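Local coordinates for protein siderophore biosynthesis lipase/esterase, putative (Aspergillus fumigatus, PDB 6GUP) that hydrolyses the ester bonds of the fungal siderophore fusarinine C, releasing fusarinine and iron, but leaves triacetylfusarinine C uncleaved, at residues R154-P165 and G272-S283; K295-R303 and I314-I322. All coordinates share one frame; numbering follows the deposited sequence.

Contact 1 of 2, residues R154-P165 and G272-S283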
loop_
_atom_site.group_PDB
_atom_site.type_symbol
_atom_site.label_atom_id
_atom_site.label_comp_id
_atom_site.label_asym_id
_atom_site.label_seq_id
_atom_site.Cartn_x
_atom_site.Cartn_y
_atom_site.Cartn_z
ATOM N N ARG A 154 12.685 19.726 2.667
ATOM C CA ARG A 154 11.540 19.510 3.538
ATOM C C ARG A 154 11.032 20.856 3.996
ATOM O O ARG A 154 11.818 21.701 4.433
ATOM C CB ARG A 154 11.941 18.689 4.754
ATOM C CG ARG A 154 12.621 17.393 4.387
ATOM C CD ARG A 154 12.566 16.404 5.519
ATOM N NE ARG A 154 13.310 16.826 6.703
ATOM C CZ ARG A 154 14.623 16.678 6.881
ATOM N NH1 ARG A 154 15.179 17.102 8.010
ATOM N NH2 ARG A 154 15.399 16.118 5.948
ATOM N N MET A 155 9.723 21.056 3.899
ATOM C CA MET A 155 9.115 22.300 4.348
ATOM C C MET A 155 8.951 22.295 5.870
ATOM O O MET A 155 8.822 21.224 6.471
ATOM C CB MET A 155 7.768 22.542 3.664
ATOM C CG MET A 155 6.635 21.595 4.050
ATOM S SD MET A 155 5.059 22.205 3.437
ATOM C CE MET A 155 5.380 22.184 1.678
ATOM N N PRO A 156 8.951 23.487 6.497
ATOM C CA PRO A 156 8.681 23.537 7.932
ATOM C C PRO A 156 7.203 23.302 8.235
ATOM O O PRO A 156 6.337 23.674 7.438
ATOM C CB PRO A 156 9.104 24.963 8.329
ATOM C CG PRO A 156 9.835 25.514 7.148
ATOM C CD PRO A 156 9.231 24.831 5.967
ATOM N N LEU A 157 6.932 22.683 9.382
ATOM C CA LEU A 157 5.576 22.361 9.812
ATOM C C LEU A 157 5.072 23.412 10.796
ATOM O O LEU A 157 5.848 23.953 11.589
ATOM C CB LEU A 157 5.549 20.983 10.478
ATOM C CG LEU A 157 6.198 19.827 9.709
ATOM C CD1 LEU A 157 6.230 18.581 10.576
ATOM C CD2 LEU A 157 5.469 19.550 8.404
ATOM N N ASP A 158 3.772 23.693 10.740
ATOM C CA ASP A 158 3.114 24.567 11.719
ATOM C C ASP A 158 2.775 23.816 13.010
ATOM O O ASP A 158 2.475 24.437 14.029
ATOM C CB ASP A 158 1.846 25.183 11.127
ATOM C CG ASP A 158 2.135 26.050 9.919
ATOM O OD1 ASP A 158 2.629 27.181 10.099
ATOM O OD2 ASP A 158 1.871 25.593 8.788
ATOM N N GLY A 159 2.808 22.484 12.958
ATOM C CA GLY A 159 2.591 21.651 14.134
ATOM C C GLY A 159 3.073 20.229 13.925
ATOM O O GLY A 159 3.269 19.790 12.788
ATOM N N ALA A 160 3.271 19.514 15.030
ATOM C CA ALA A 160 3.672 18.111 14.991
ATOM C C ALA A 160 3.081 17.354 16.178
ATOM O O ALA A 160 3.196 17.799 17.320
ATOM C CB ALA A 160 5.187 17.993 14.984
ATOM N N ILE A 161 2.438 16.222 15.895
ATOM C CA ILE A 161 1.826 15.380 16.925
ATOM C C ILE A 161 2.395 13.964 16.802
ATOM O O ILE A 161 2.562 13.454 15.694
ATOM C CB ILE A 161 0.280 15.345 16.804
ATOM C CG1 ILE A 161 -0.309 16.763 16.877
ATOM C CG2 ILE A 161 -0.332 14.483 17.908
ATOM C CD1 ILE A 161 -1.744 16.867 16.405
ATOM N N MET A 162 2.696 13.344 17.943
ATOM C CA MET A 162 3.117 11.943 17.997
ATOM C C MET A 162 2.210 11.191 18.965
ATOM O O MET A 162 2.209 11.469 20.164
ATOM C CB MET A 162 4.578 11.826 18.440
ATOM C CG MET A 162 5.555 12.586 17.557
ATOM S SD MET A 162 7.262 12.013 17.703
ATOM C CE MET A 162 7.711 12.613 19.326
ATOM N N GLN A 163 1.431 10.251 18.434
ATOM C CA GLN A 163 0.480 9.472 19.224
ATOM C C GLN A 163 1.057 8.085 19.494
ATOM O O GLN A 163 1.346 7.339 18.557
ATOM C CB GLN A 163 -0.852 9.369 18.479
ATOM C CG GLN A 163 -1.984 8.730 19.277
ATOM C CD GLN A 163 -2.024 7.212 19.180
ATOM O OE1 GLN A 163 -1.837 6.640 18.109
ATOM N NE2 GLN A 163 -2.278 6.555 20.305
ATOM N N ALA A 164 1.214 7.756 20.777
ATOM C CA ALA A 164 1.811 6.494 21.222
ATOM C C ALA A 164 3.168 6.176 20.561
ATOM O O ALA A 164 3.328 5.109 19.957
ATOM C CB ALA A 164 0.821 5.348 21.021
ATOM N N PRO A 165 4.143 7.108 20.659
ATOM C CA PRO A 165 5.497 6.797 20.187
ATOM C C PRO A 165 6.173 5.814 21.141
ATOM O O PRO A 165 6.594 6.195 22.237
ATOM C CB PRO A 165 6.198 8.159 20.186
ATOM C CG PRO A 165 5.472 8.958 21.205
ATOM C CD PRO A 165 4.050 8.484 21.187
ATOM N N GLY A 272 15.052 23.707 12.285
ATOM C CA GLY A 272 14.112 24.774 11.932
ATOM C C GLY A 272 12.911 24.342 11.106
ATOM O O GLY A 272 12.401 25.128 10.304
ATOM N N LEU A 273 12.454 23.105 11.306
ATOM C CA LEU A 273 11.317 22.553 10.557
ATOM C C LEU A 273 10.040 22.408 11.396
ATOM O O LEU A 273 9.079 21.775 10.950
ATOM C CB LEU A 273 11.704 21.207 9.930
ATOM C CG LEU A 273 12.833 21.253 8.894
ATOM C CD1 LEU A 273 13.237 19.842 8.509
ATOM C CD2 LEU A 273 12.433 22.043 7.657
ATOM N N LEU A 274 10.019 23.005 12.590
ATOM C CA LEU A 274 8.805 23.083 13.402
ATOM C C LEU A 274 8.621 24.506 13.924
ATOM O O LEU A 274 9.178 24.869 14.963
ATOM C CB LEU A 274 8.861 22.079 14.565
ATOM C CG LEU A 274 7.674 22.029 15.539
ATOM C CD1 LEU A 274 6.350 21.837 14.812
ATOM C CD2 LEU A 274 7.878 20.923 16.565
ATOM N N ARG A 275 7.845 25.307 13.191
ATOM C CA ARG A 275 7.428 26.639 13.659
ATOM C C ARG A 275 6.083 26.526 14.388
ATOM O O ARG A 275 5.059 27.069 13.965
ATOM C CB ARG A 275 7.409 27.683 12.528
ATOM C CG ARG A 275 6.599 27.347 11.281
ATOM C CD ARG A 275 6.175 28.617 10.555
ATOM N NE ARG A 275 5.488 28.337 9.294
ATOM C CZ ARG A 275 6.078 28.050 8.130
ATOM N NH1 ARG A 275 7.406 27.988 8.015
ATOM N NH2 ARG A 275 5.325 27.815 7.058
ATOM N N GLY A 276 6.122 25.816 15.510
ATOM C CA GLY A 276 4.936 25.496 16.294
ATOM C C GLY A 276 5.295 24.562 17.434
ATOM O O GLY A 276 6.456 24.506 17.851
ATOM N N LYS A 277 4.307 23.811 17.918
ATOM C CA LYS A 277 4.474 22.964 19.101
ATOM C C LYS A 277 4.555 21.478 18.753
ATOM O O LYS A 277 3.950 21.031 17.778
ATOM C CB LYS A 277 3.318 23.191 20.085
ATOM C CG LYS A 277 2.999 24.653 20.386
ATOM C CD LYS A 277 4.077 25.325 21.228
ATOM C CE LYS A 277 3.769 25.234 22.712
ATOM N NZ LYS A 277 4.993 25.392 23.542
ATOM N N LEU A 278 5.315 20.728 19.555
ATOM C CA LEU A 278 5.331 19.265 19.495
ATOM C C LEU A 278 4.462 18.717 20.622
ATOM O O LEU A 278 4.806 18.877 21.798
ATOM C CB LEU A 278 6.758 18.720 19.632
ATOM C CG LEU A 278 6.911 17.193 19.718
ATOM C CD1 LEU A 278 6.409 16.508 18.451
ATOM C CD2 LEU A 278 8.355 16.812 19.994
ATOM N N MET A 279 3.348 18.074 20.269
ATOM C CA MET A 279 2.489 17.410 21.253
ATOM C C MET A 279 2.649 15.893 21.184
ATOM O O MET A 279 2.413 15.288 20.140
ATOM C CB MET A 279 1.019 17.785 21.058
ATOM C CG MET A 279 0.125 17.310 22.198
ATOM S SD MET A 279 -1.532 18.013 22.186
ATOM C CE MET A 279 -2.209 17.239 20.720
ATOM N N VAL A 280 3.051 15.292 22.303
ATOM C CA VAL A 280 3.128 13.838 22.440
ATOM C C VAL A 280 1.932 13.349 23.260
ATOM O O VAL A 280 1.678 13.853 24.354
ATOM C CB VAL A 280 4.451 13.407 23.112
ATOM C CG1 VAL A 280 4.513 11.894 23.294
ATOM C CG2 VAL A 280 5.637 13.881 22.283
ATOM N N LEU A 281 1.207 12.370 22.719
ATOM C CA LEU A 281 0.055 11.768 23.390
ATOM C C LEU A 281 0.339 10.303 23.704
ATOM O O LEU A 281 0.158 9.430 22.850
ATOM C CB LEU A 281 -1.199 11.890 22.518
ATOM C CG LEU A 281 -1.666 13.298 22.145
ATOM C CD1 LEU A 281 -2.846 13.216 21.190
ATOM C CD2 LEU A 281 -2.036 14.113 23.375
ATOM N N PHE A 282 0.801 10.043 24.926
ATOM C CA PHE A 282 0.984 8.669 25.403
ATOM C C PHE A 282 -0.351 8.027 25.743
ATOM O O PHE A 282 -1.319 8.713 26.070
ATOM C CB PHE A 282 1.873 8.603 26.659
ATOM C CG PHE A 282 3.358 8.503 26.393
ATOM C CD1 PHE A 282 3.890 8.132 25.150
ATOM C CD2 PHE A 282 4.243 8.735 27.441
ATOM C CE1 PHE A 282 5.259 8.037 24.965
ATOM C CE2 PHE A 282 5.613 8.636 27.256
ATOM C CZ PHE A 282 6.121 8.289 26.018
ATOM N N SER A 283 -0.370 6.699 25.686
ATOM C CA SER A 283 -1.524 5.909 26.089
ATOM C C SER A 283 -1.269 5.378 27.501
ATOM O O SER A 283 -0.258 4.721 27.748
ATOM C CB SER A 283 -1.752 4.776 25.090
ATOM O OG SER A 283 -2.253 5.283 23.866
HETATM O O HOH W 1 1.681 24.164 16.757
HETATM O O HOH W 2 -2.250 7.775 22.755
#
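L273 lays its CD1 methyl against the R154 guanidinium, 3.4 Å from NH1, the side chains crossing at about a right angle, while its CD2 touches the R154 carbonyl. R154 spends its charged end on the carbonyls of R135 and P136. The loops bond through their backbones: L157 N reaches L273 O at 2.8 Å, almost straight at N-H but from above the carbonyl plane, and R275 N returns to L157 O. R275 then runs extended from CG to NE alongside D158. Its NE makes a salt bridge with D158 OD1 at 3.2 Å, meeting the carboxylate from above its plane, with the two planes 70° apart; OD2 is held by I117 N. Between the L157-L274 bridge and the A160-L278 pair the register slips by one residue, and water 1 links D158 O to K277 N. Strands 159-163 and 278-283 then form a parallel ladder from A160 N to A164 N. On one face, A160 CB meets L278 CD1 (4.0 Å) and the bent M162 brings CE to V280 CG2 (3.8 Å); just past the strand, P165 CG packs on V280 CG1 (3.7 Å). I161 and M279 meet on the other face through CG1 and CE. At the C-terminal end, water 2 joins Q163 NE2, L281 O and S283 OG, with Q163 OE1 bonded to H122 ND1 and S283 OG to S326 O, and F282 turns its ring edge to P165 O. These neighbouring strands of the alpha/beta-hydrolase sheet are flanked by 117-122 and the edge strand 320-322, and helix 295-307 covers the V280 and F282 side through L298, L299 and W302.

Contact 2 of 2, residues K295-R303 and I314-I322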
loop_
_atom_site.group_PDB
_atom_site.type_symbol
_atom_site.label_atom_id
_atom_site.label_comp_id
_atom_site.label_asym_id
_atom_site.label_seq_id
_atom_site.Cartn_x
_atom_site.Cartn_y
_atom_site.Cartn_z
ATOM N N LYS A 295 6.530 6.307 32.480
ATOM C CA LYS A 295 6.078 7.112 31.335
ATOM C C LYS A 295 6.183 8.621 31.586
ATOM O O LYS A 295 6.418 9.391 30.652
ATOM C CB LYS A 295 4.634 6.766 30.966
ATOM C CG LYS A 295 4.421 5.332 30.509
ATOM C CD LYS A 295 2.952 5.073 30.220
ATOM C CE LYS A 295 2.656 3.590 30.093
ATOM N NZ LYS A 295 1.194 3.351 29.972
ATOM N N ASP A 296 6.000 9.030 32.842
ATOM C CA ASP A 296 6.079 10.442 33.235
ATOM C C ASP A 296 7.511 10.966 33.165
ATOM O O ASP A 296 7.746 12.075 32.678
ATOM C CB ASP A 296 5.520 10.642 34.646
ATOM C CG ASP A 296 4.037 10.351 34.728
ATOM O OD1 ASP A 296 3.250 11.108 34.127
ATOM O OD2 ASP A 296 3.655 9.369 35.400
ATOM N N THR A 297 8.455 10.168 33.663
ATOM C CA THR A 297 9.885 10.459 33.526
ATOM C C THR A 297 10.274 10.551 32.050
ATOM O O THR A 297 11.005 11.457 31.662
ATOM C CB THR A 297 10.757 9.391 34.225
ATOM O OG1 THR A 297 10.373 9.289 35.602
ATOM C CG2 THR A 297 12.249 9.742 34.152
ATOM N N LEU A 298 9.769 9.622 31.239
ATOM C CA LEU A 298 10.080 9.581 29.808
ATOM C C LEU A 298 9.639 10.852 29.071
ATOM O O LEU A 298 10.407 11.400 28.278
ATOM C CB LEU A 298 9.456 8.339 29.154
ATOM C CG LEU A 298 9.803 8.041 27.691
ATOM C CD1 LEU A 298 11.307 7.954 27.488
ATOM C CD2 LEU A 298 9.130 6.751 27.250
ATOM N N LEU A 299 8.419 11.322 29.347
ATOM C CA LEU A 299 7.905 12.566 28.738
ATOM C C LEU A 299 8.680 13.815 29.166
ATOM O O LEU A 299 8.937 14.691 28.337
ATOM C CB LEU A 299 6.407 12.772 29.034
ATOM C CG LEU A 299 5.376 11.942 28.260
ATOM C CD1 LEU A 299 3.966 12.345 28.666
ATOM C CD2 LEU A 299 5.542 12.071 26.750
ATOM N N SER A 300 9.036 13.898 30.448
ATOM C CA SER A 300 9.806 15.036 30.969
ATOM C C SER A 300 11.219 15.091 30.386
ATOM O O SER A 300 11.736 16.176 30.115
ATOM C CB SER A 300 9.869 15.004 32.501
ATOM O OG SER A 300 10.434 13.794 32.970
ATOM N N ARG A 301 11.834 13.925 30.194
ATOM C CA ARG A 301 13.147 13.838 29.546
ATOM C C ARG A 301 13.093 14.228 28.062
ATOM O O ARG A 301 14.015 14.874 27.560
ATOM C CB ARG A 301 13.750 12.441 29.722
ATOM C CG ARG A 301 14.133 12.141 31.165
ATOM C CD ARG A 301 14.778 10.776 31.307
ATOM N NE ARG A 301 16.116 10.777 30.713
ATOM C CZ ARG A 301 16.577 9.934 29.783
ATOM N NH1 ARG A 301 15.842 8.930 29.295
ATOM N NH2 ARG A 301 17.825 10.090 29.344
ATOM N N TRP A 302 12.016 13.847 27.372
ATOM C CA TRP A 302 11.786 14.304 25.994
ATOM C C TRP A 302 11.505 15.807 25.946
ATOM O O TRP A 302 12.013 16.499 25.062
ATOM C CB TRP A 302 10.634 13.544 25.326
ATOM C CG TRP A 302 10.894 12.080 25.073
ATOM C CD1 TRP A 302 12.074 11.402 25.235
ATOM C CD2 TRP A 302 9.951 11.126 24.577
ATOM N NE1 TRP A 302 11.913 10.082 24.889
ATOM C CE2 TRP A 302 10.621 9.884 24.479
ATOM C CE3 TRP A 302 8.599 11.195 24.213
ATOM C CZ2 TRP A 302 9.984 8.722 24.032
ATOM C CZ3 TRP A 302 7.966 10.037 23.768
ATOM C CH2 TRP A 302 8.662 8.817 23.680
ATOM N N ARG A 303 10.702 16.301 26.890
ATOM C CA ARG A 303 10.433 17.739 27.009
ATOM C C ARG A 303 11.723 18.533 27.201
ATOM O O ARG A 303 11.974 19.498 26.477
ATOM C CB ARG A 303 9.461 18.034 28.163
ATOM C CG ARG A 303 9.291 19.522 28.450
ATOM C CD ARG A 303 8.135 19.835 29.383
ATOM N NE ARG A 303 7.987 21.283 29.539
ATOM C CZ ARG A 303 6.968 21.903 30.137
ATOM N NH1 ARG A 303 5.952 21.218 30.664
ATOM N NH2 ARG A 303 6.962 23.233 30.206
ATOM N N ILE A 314 9.348 24.720 22.688
ATOM C CA ILE A 314 8.868 23.958 21.532
ATOM C C ILE A 314 7.873 22.883 21.970
ATOM O O ILE A 314 6.829 22.712 21.349
ATOM C CB ILE A 314 10.046 23.326 20.751
ATOM C CG1 ILE A 314 10.925 24.436 20.162
ATOM C CG2 ILE A 314 9.542 22.405 19.638
ATOM C CD1 ILE A 314 12.292 23.980 19.707
ATOM N N TRP A 315 8.217 22.153 23.028
ATOM C CA TRP A 315 7.349 21.119 23.592
ATOM C C TRP A 315 5.995 21.698 23.999
ATOM O O TRP A 315 5.934 22.742 24.655
ATOM C CB TRP A 315 8.026 20.480 24.806
ATOM C CG TRP A 315 7.275 19.342 25.421
ATOM C CD1 TRP A 315 6.350 19.417 26.419
ATOM C CD2 TRP A 315 7.397 17.956 25.089
ATOM N NE1 TRP A 315 5.881 18.165 26.728
ATOM C CE2 TRP A 315 6.508 17.247 25.927
ATOM C CE3 TRP A 315 8.173 17.242 24.162
ATOM C CZ2 TRP A 315 6.371 15.854 25.868
ATOM C CZ3 TRP A 315 8.035 15.856 24.104
ATOM C CH2 TRP A 315 7.141 15.178 24.954
ATOM N N ASP A 316 4.919 21.025 23.596
ATOM C CA ASP A 316 3.574 21.416 23.997
ATOM C C ASP A 316 3.342 20.905 25.412
ATOM O O ASP A 316 3.366 19.694 25.643
ATOM C CB ASP A 316 2.517 20.841 23.042
ATOM C CG ASP A 316 1.198 21.600 23.100
ATOM O OD1 ASP A 316 0.810 22.077 24.188
ATOM O OD2 ASP A 316 0.545 21.726 22.047
ATOM N N GLU A 317 3.109 21.825 26.350
ATOM C CA GLU A 317 2.808 21.464 27.743
ATOM C C GLU A 317 1.559 20.579 27.871
ATOM O O GLU A 317 1.459 19.785 28.806
ATOM C CB GLU A 317 2.674 22.716 28.627
ATOM C CG GLU A 317 1.437 23.575 28.375
ATOM C CD GLU A 317 1.273 24.694 29.392
ATOM O OE1 GLU A 317 0.144 25.214 29.516
ATOM O OE2 GLU A 317 2.260 25.053 30.070
ATOM N N ASN A 318 0.629 20.713 26.923
ATOM C CA ASN A 318 -0.560 19.850 26.846
ATOM C C ASN A 318 -0.283 18.390 26.438
ATOM O O ASN A 318 -1.216 17.588 26.380
ATOM C CB ASN A 318 -1.612 20.467 25.906
ATOM C CG ASN A 318 -2.232 21.737 26.470
ATOM O OD1 ASN A 318 -2.456 21.856 27.676
ATOM N ND2 ASN A 318 -2.521 22.692 25.593
ATOM N N SER A 319 0.973 18.050 26.141
ATOM C CA SER A 319 1.404 16.655 26.041
ATOM C C SER A 319 1.173 15.930 27.360
ATOM O O SER A 319 1.268 16.529 28.436
ATOM C CB SER A 319 2.894 16.570 25.708
ATOM O OG SER A 319 3.192 17.241 24.499
ATOM N N GLY A 320 0.880 14.639 27.273
ATOM C CA GLY A 320 0.605 13.854 28.465
ATOM C C GLY A 320 0.244 12.414 28.181
ATOM O O GLY A 320 0.519 11.888 27.098
ATOM N N ILE A 321 -0.388 11.794 29.172
ATOM C CA ILE A 321 -0.681 10.369 29.170
ATOM C C ILE A 321 -2.199 10.215 29.248
ATOM O O ILE A 321 -2.797 10.498 30.287
ATOM C CB ILE A 321 0.028 9.677 30.360
ATOM C CG1 ILE A 321 1.550 9.862 30.245
ATOM C CG2 ILE A 321 -0.307 8.191 30.411
ATOM C CD1 ILE A 321 2.332 9.451 31.472
ATOM N N ILE A 322 -2.809 9.761 28.149
ATOM C CA ILE A 322 -4.270 9.641 28.047
ATOM C C ILE A 322 -4.731 8.546 29.023
ATOM O O ILE A 322 -4.277 7.406 28.901
ATOM C CB ILE A 322 -4.753 9.267 26.616
ATOM C CG1 ILE A 322 -4.232 10.242 25.537
ATOM C CG2 ILE A 322 -6.278 9.205 26.562
ATOM C CD1 ILE A 322 -4.731 11.668 25.630
HETATM O O HOH W 3 4.388 23.637 31.253
#
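R303 CB stands over the five-membered ring of W315, 3.6 Å from its centroid and 4° off the normal, a CH-pi contact. With CG anti to its backbone N (chi1 172°), R303 runs on, extended, past CD1 of W315, which its CD approaches to 3.5 Å, and its guanidinium plane is tilted 18° to the indole plane. The L299 carbonyl oxygen sits above the same face, toward the rim, whereas S319 OG lies over the opposite face, so the indole is sandwiched. Apolar contacts complete the fit: L299 CD2 meets W315 CH2 at the ring edge (3.9 Å), W302 CB touches W315 CZ3 (3.7 Å), and L299 CD1 packs on G320 CA (3.7 Å) and on I321 CG1. Toward the N-terminal end of the helix, I321 CD1 reaches K295 CB at 3.6 Å and also abuts the D296 carboxylate. Polar links are sparse and indirect. Water 3 accepts from R303 NH2 and donates to E317 OE2, bridging opposite charges whose atoms NH2 and OE2 stay 5.0 Å apart. Within 314-322, a type I turn from D316 to S319 is braced by an Asx turn, N318 N to D316 OD1, and by S319 OG, which bonds D316 O in its carbonyl plane and places the hydroxyl over W315. The contact lies in a beta-alpha-beta unit: helix 295-307 follows strand 278-283 and packs on strand 320-322, the last of the sheet in this chain, while L299 and W315 both rest on V280 of strand 278-283, and helix 335-353 touches D316 and I322.

Overall arrangement
From the N terminus, the chain completes strands 12-18 to 117-122 before reaching 154-165. An excursion of 106 residues, just over half of it helix, then leads to 272-283, where contact 1 closes the loop by setting strand 278-283 beside 159-163. Contact 2 follows in series: the chain passes into helix 295-307 and, after the helix ends, a short loop brings it back as 314-322. The two neither nest nor cross, yet strand 278-283 of contact 1 lies against both segments of contact 2; F282 O and I322 N, and L278 O and D316 N, are probably hydrogen-bonded. Together they tie strand 159-163, by way of 278-283, to the edge strand 320-322 and the covering helix.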